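Local coordinates for stage III sporulation protein AB (Bacillus subtilis, PDB 6BS9) that is essential for sporulation and probably works as part of a secretion system assembled during spore formation, at residues L31-A34 with S35-A39. Numbering follows the deposited sequence.
Sequences LHTA and SQQIA
Leu31 O accepts the amide of Ser35, and three further i-to-i+4 bonds of the same kind define this as the first turns of the alpha-helix 31-41 in this all-helical fragment of SpoIIIAB. The Leu31 O to Ser35 N distance is 2.9 Å with an N-H...O angle of 161°. CB of Ser35 sits 3.4 Å from Leu31 O. The Ser35 hydroxyl, with OG anti to the backbone N, turns to helix 46-58, where it bonds to the carbonyl of Phe50, while Leu31 lies against Ile24 of helix 2-26.

His32 O receives Gln36 N at 3.0 Å and also the hydroxyl of Ser54, so this carbonyl serves both its own helix and helix 46-58. The His32 ring carries Thr33 OG1 over one face, displaced toward the rim.

At Thr33 the bond from Gln37 N, 2.9 Å from Thr33 O, is the straightest at the acceptor, with a C=O...N angle of 163°. The Gln37 side chain starts beside its own backbone N (chi1 -67°), which lays CG alongside Thr33 O at 3.3 Å; from there the extended chain crosses the threonine obliquely, its NE2 3.9 Å from Thr33 CG2, a van der Waals approach.

Ala34 is buried and touches Glu23 of helix 2-26. Its carbonyl accepts Ile38 N at 3.1 Å, and the side chain of Ile38, which also packs on Ala16 and Leu20 of that helix, runs back toward the preceding turn with CG1 beside its own backbone N, placing CD1 3.4 Å from Ala34 O.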
ATOM      1  N   LEU A  31      -4.743   6.938 -11.977  1.00 37.13           N
ATOM      2  CA  LEU A  31      -4.354   6.136 -10.834  1.00 39.12           C
ATOM      3  C   LEU A  31      -4.240   4.637 -11.288  1.00 37.01           C
ATOM      4  O   LEU A  31      -3.342   3.883 -10.837  1.00 37.21           O
ATOM      5  CB  LEU A  31      -5.357   6.394  -9.674  1.00 39.23           C
ATOM      6  CG  LEU A  31      -5.017   6.023  -8.246  1.00 42.67           C
ATOM      7  CD1 LEU A  31      -3.665   6.597  -7.861  1.00 46.69           C
ATOM      8  CD2 LEU A  31      -6.070   6.586  -7.300  1.00 45.20           C
ATOM      9  N   HIS A  32      -5.170   4.217 -12.123  1.00 33.43           N
ATOM     10  CA  HIS A  32      -5.132   2.836 -12.583  1.00 36.28           C
ATOM     11  C   HIS A  32      -3.861   2.507 -13.368  1.00 37.06           C
ATOM     12  O   HIS A  32      -3.246   1.467 -13.146  1.00 36.88           O
ATOM     13  CB  HIS A  32      -6.403   2.477 -13.369  1.00 38.16           C
ATOM     14  CG  HIS A  32      -6.513   3.108 -14.720  1.00 39.01           C
ATOM     15  ND1 HIS A  32      -6.020   2.522 -15.866  1.00 41.18           N
ATOM     16  CD2 HIS A  32      -7.112   4.259 -15.108  1.00 41.10           C
ATOM     17  CE1 HIS A  32      -6.303   3.290 -16.906  1.00 41.68           C
ATOM     18  NE2 HIS A  32      -6.949   4.362 -16.469  1.00 42.86           N
ATOM     19  N   THR A  33      -3.413   3.420 -14.218  1.00 36.38           N
ATOM     20  CA  THR A  33      -2.171   3.238 -14.920  1.00 35.57           C
ATOM     21  C   THR A  33      -0.963   3.293 -13.957  1.00 34.90           C
ATOM     22  O   THR A  33      -0.077   2.476 -14.024  1.00 37.01           O
ATOM     23  CB  THR A  33      -2.064   4.295 -16.002  1.00 40.13           C
ATOM     24  OG1 THR A  33      -3.239   4.209 -16.847  1.00 40.86           O
ATOM     25  CG2 THR A  33      -0.811   4.129 -16.850  1.00 39.13           C
ATOM     26  N   ALA A  34      -0.926   4.239 -13.033  1.00 34.35           N
ATOM     27  CA  ALA A  34       0.174   4.332 -12.080  1.00 32.16           C
ATOM     28  C   ALA A  34       0.300   3.014 -11.284  1.00 32.72           C
ATOM     29  O   ALA A  34       1.380   2.453 -11.110  1.00 33.96           O
ATOM     30  CB  ALA A  34      -0.064   5.478 -11.141  1.00 32.27           C
ATOM     31  N   SER A  35      -0.821   2.483 -10.832  1.00 31.01           N
ATOM     32  CA  SER A  35      -0.800   1.274 -10.036  1.00 30.32           C
ATOM     33  C   SER A  35      -0.333   0.082 -10.894  1.00 31.59           C
ATOM     34  O   SER A  35       0.420  -0.793 -10.409  1.00 28.85           O
ATOM     35  CB  SER A  35      -2.203   1.002  -9.462  1.00 30.09           C
ATOM     36  OG  SER A  35      -2.144   0.040  -8.457  1.00 28.28           O
ATOM     37  N   GLN A  36      -0.774   0.030 -12.138  1.00 32.67           N
ATOM     38  CA  GLN A  36      -0.361  -1.066 -13.005  1.00 35.62           C
ATOM     39  C   GLN A  36       1.154  -0.975 -13.264  1.00 36.11           C
ATOM     40  O   GLN A  36       1.830  -1.998 -13.245  1.00 35.67           O
ATOM     41  CB  GLN A  36      -1.151  -1.086 -14.333  1.00 40.90           C
ATOM     42  CG  GLN A  36      -0.923  -2.382 -15.210  1.00 45.84           C
ATOM     43  CD  GLN A  36      -1.289  -3.758 -14.510  1.00 52.61           C
ATOM     44  OE1 GLN A  36      -0.470  -4.674 -14.481  1.00 59.75           O
ATOM     45  NE2 GLN A  36      -2.511  -3.882 -13.937  1.00 52.82           N
ATOM     46  N   GLN A  37       1.696   0.233 -13.453  1.00 36.64           N
ATOM     47  CA  GLN A  37       3.141   0.407 -13.680  1.00 37.24           C
ATOM     48  C   GLN A  37       3.965  -0.066 -12.486  1.00 34.61           C
ATOM     49  O   GLN A  37       4.993  -0.711 -12.638  1.00 34.96           O
ATOM     50  CB  GLN A  37       3.518   1.871 -13.956  1.00 39.47           C
ATOM     51  CG  GLN A  37       3.009   2.486 -15.248  1.00 41.93           C
ATOM     52  CD  GLN A  37       3.190   4.029 -15.281  1.00 45.00           C
ATOM     53  OE1 GLN A  37       3.452   4.729 -14.256  1.00 45.73           O
ATOM     54  NE2 GLN A  37       3.058   4.561 -16.458  1.00 47.73           N
ATOM     55  N   ILE A  38       3.452   0.169 -11.299  1.00 32.20           N
ATOM     56  CA  ILE A  38       4.085  -0.352 -10.116  1.00 32.34           C
ATOM     57  C   ILE A  38       3.963  -1.828 -10.044  1.00 31.64           C
ATOM     58  O   ILE A  38       4.955  -2.523  -9.759  1.00 32.57           O
ATOM     59  CB  ILE A  38       3.504   0.320  -8.843  1.00 34.04           C
ATOM     60  CG1 ILE A  38       3.972   1.760  -8.831  1.00 36.83           C
ATOM     61  CG2 ILE A  38       3.958  -0.358  -7.570  1.00 33.08           C
ATOM     62  CD1 ILE A  38       3.014   2.679  -8.100  1.00 40.67           C
ATOM     63  N   ALA A  39       2.767  -2.359 -10.268  1.00 30.82           N
ATOM     64  CA  ALA A  39       2.595  -3.825 -10.257  1.00 32.10           C
ATOM     65  C   ALA A  39       3.646  -4.558 -11.177  1.00 34.35           C
ATOM     66  O   ALA A  39       4.211  -5.545 -10.779  1.00 34.78           O
ATOM     67  CB  ALA A  39       1.219  -4.200 -10.681  1.00 31.96           C
TER